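Adhesion protein (PDB 7LM5) probably captures extracellular zinc as the solute-binding protein of an ATP-binding cassette transporter, delivering the metal for uptake into the cell. Local coordinates at residues H70-E75 with V92-E97. The protein carries 1 engineered substitution. Residues are numbered along the deposited sequence; the frame is centred on the assembly and turned at random.
With ZN (zinc ion), chain E.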
loop_
_atom_site.group_PDB
_atom_site.type_symbol
_atom_site.label_atom_id
_atom_site.label_comp_id
_atom_site.label_asym_id
_atom_site.label_seq_id
_atom_site.Cartn_x
_atom_site.Cartn_y
_atom_site.Cartn_z
ATOM N N HIS A 70 -2.424 7.682 4.522
ATOM C CA HIS A 70 -2.511 7.343 3.107
ATOM C C HIS A 70 -3.744 7.949 2.446
ATOM O O HIS A 70 -3.625 8.827 1.585
ATOM C CB HIS A 70 -2.512 5.824 2.926
ATOM C CG HIS A 70 -2.619 5.387 1.497
ATOM N ND1 HIS A 70 -1.776 5.855 0.512
ATOM C CD2 HIS A 70 -3.467 4.525 0.890
ATOM C CE1 HIS A 70 -2.102 5.299 -0.642
ATOM N NE2 HIS A 70 -3.125 4.488 -0.440
ATOM N N SER A 71 -4.929 7.490 2.836
ATOM C CA SER A 71 -6.151 7.896 2.157
ATOM C C SER A 71 -7.335 7.693 3.089
ATOM O O SER A 71 -7.288 6.879 4.016
ATOM C CB SER A 71 -6.353 7.109 0.856
ATOM O OG SER A 71 -7.577 7.456 0.233
ATOM N N HIS A 72 -8.406 8.445 2.824
ATOM C CA HIS A 72 -9.645 8.250 3.565
ATOM C C HIS A 72 -10.304 6.919 3.232
ATOM O O HIS A 72 -11.153 6.453 3.997
ATOM C CB HIS A 72 -10.618 9.400 3.293
ATOM C CG HIS A 72 -11.122 9.447 1.883
ATOM N ND1 HIS A 72 -10.481 10.151 0.887
ATOM C CD2 HIS A 72 -12.209 8.883 1.306
ATOM C CE1 HIS A 72 -11.150 10.015 -0.245
ATOM N NE2 HIS A 72 -12.203 9.251 -0.018
ATOM N N THR A 73 -9.930 6.302 2.111
ATOM C CA THR A 73 -10.421 4.980 1.747
ATOM C C THR A 73 -9.723 3.862 2.510
ATOM O O THR A 73 -10.113 2.699 2.365
ATOM C CB THR A 73 -10.258 4.750 0.241
ATOM O OG1 THR A 73 -8.874 4.851 -0.114
ATOM C CG2 THR A 73 -11.052 5.782 -0.544
ATOM N N LEU A 74 -8.705 4.181 3.309
ATOM C CA LEU A 74 -8.025 3.183 4.124
ATOM C C LEU A 74 -8.147 3.542 5.599
ATOM O O LEU A 74 -8.947 2.944 6.325
ATOM C CB LEU A 74 -6.555 3.064 3.721
ATOM C CG LEU A 74 -5.755 1.969 4.430
ATOM C CD1 LEU A 74 -6.346 0.596 4.136
ATOM C CD2 LEU A 74 -4.292 2.025 4.024
ATOM N N GLU A 75 -7.359 4.520 6.050
ATOM C CA GLU A 75 -7.446 5.011 7.425
ATOM C C GLU A 75 -8.678 5.906 7.529
ATOM O O GLU A 75 -8.605 7.138 7.498
ATOM C CB GLU A 75 -6.176 5.754 7.821
ATOM C CG GLU A 75 -4.889 4.959 7.652
ATOM C CD GLU A 75 -4.254 5.152 6.288
ATOM O OE1 GLU A 75 -4.971 5.538 5.341
ATOM O OE2 GLU A 75 -3.032 4.923 6.164
ATOM N N VAL A 92 -2.774 17.631 9.667
ATOM C CA VAL A 92 -3.029 16.312 9.101
ATOM C C VAL A 92 -2.882 16.388 7.588
ATOM O O VAL A 92 -3.473 17.258 6.936
ATOM C CB VAL A 92 -4.425 15.811 9.503
ATOM C CG1 VAL A 92 -4.592 14.345 9.136
ATOM C CG2 VAL A 92 -4.656 16.031 10.993
ATOM N N LEU A 93 -2.090 15.479 7.025
ATOM C CA LEU A 93 -1.812 15.450 5.595
ATOM C C LEU A 93 -2.239 14.108 5.018
ATOM O O LEU A 93 -1.825 13.053 5.513
ATOM C CB LEU A 93 -0.325 15.690 5.315
ATOM C CG LEU A 93 0.339 16.908 5.960
ATOM C CD1 LEU A 93 1.795 16.995 5.529
ATOM C CD2 LEU A 93 -0.402 18.193 5.616
ATOM N N GLU A 94 -3.063 14.151 3.975
ATOM C CA GLU A 94 -3.466 12.953 3.246
ATOM C C GLU A 94 -2.462 12.729 2.120
ATOM O O GLU A 94 -2.432 13.486 1.145
ATOM C CB GLU A 94 -4.887 13.104 2.708
ATOM C CG GLU A 94 -5.478 11.835 2.122
ATOM C CD GLU A 94 -6.910 12.028 1.666
ATOM O OE1 GLU A 94 -7.377 13.186 1.655
ATOM O OE2 GLU A 94 -7.569 11.024 1.322
ATOM N N ALA A 95 -1.638 11.686 2.256
ATOM C CA ALA A 95 -0.511 11.488 1.351
ATOM C C ALA A 95 -0.937 11.213 -0.086
ATOM O O ALA A 95 -0.129 11.404 -1.002
ATOM C CB ALA A 95 0.370 10.344 1.854
ATOM N N SER A 96 -2.175 10.775 -0.312
ATOM C CA SER A 96 -2.640 10.430 -1.649
ATOM C C SER A 96 -3.719 11.380 -2.158
ATOM O O SER A 96 -4.504 11.004 -3.034
ATOM C CB SER A 96 -3.149 8.989 -1.676
ATOM O OG SER A 96 -4.316 8.850 -0.887
ATOM N N GLU A 97 -3.776 12.599 -1.630
ATOM C CA GLU A 97 -4.761 13.564 -2.098
ATOM C C GLU A 97 -4.458 13.962 -3.538
ATOM O O GLU A 97 -3.346 14.394 -3.854
ATOM C CB GLU A 97 -4.772 14.797 -1.199
ATOM C CG GLU A 97 -5.817 15.831 -1.592
ATOM C CD GLU A 97 -5.782 17.066 -0.714
ATOM O OE1 GLU A 97 -4.866 17.176 0.127
ATOM O OE2 GLU A 97 -6.673 17.929 -0.867
HETATM ZN ZN ZN E . -9.412 12.085 0.955
HETATM O O HOH W 1 -9.845 12.544 2.973
HETATM O O HOH W 2 -8.676 11.896 -0.997
#
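His72 and Glu94 meet at a zinc ion, their ring and carboxylate planes turned 73° apart. His72 supplies ND1 at 2.2 Å from zinc, whereas Glu94 chelates with both oxygens, OE2 at 2.2 Å and OE1 at 2.4 Å; two waters complete five donor atoms. Glu94 spans the gap because CG lies anti to its backbone N (chi1 -171°) and the chain stays extended beyond it. Its OE2 also accepts from His72 N over 3.1 Å, from above the carboxylate plane (N-H...O 151°). This two-residue zinc site, one nitrogen and a bidentate carboxylate at the C-terminal edge of the parallel sheet, is separate from that of His125, His189 and Glu264. Away from the metal, the Ser96 hydroxyl donates to His70 O (OG to O, 2.6 Å) from above the carbonyl plane, and Ser96 N adds a weak bond to it. Ser96 OG also lies over one face of the His70 ring, whose nitrogens bond to Glu136 and Pro124 O. Segment 70-75 follows strand 66-69; 92-97 holds the end of the adjacent parallel strand 91-94, then a type I turn from Glu94 to Glu97, with Ala95 packing between helices 23-33 and 130-147.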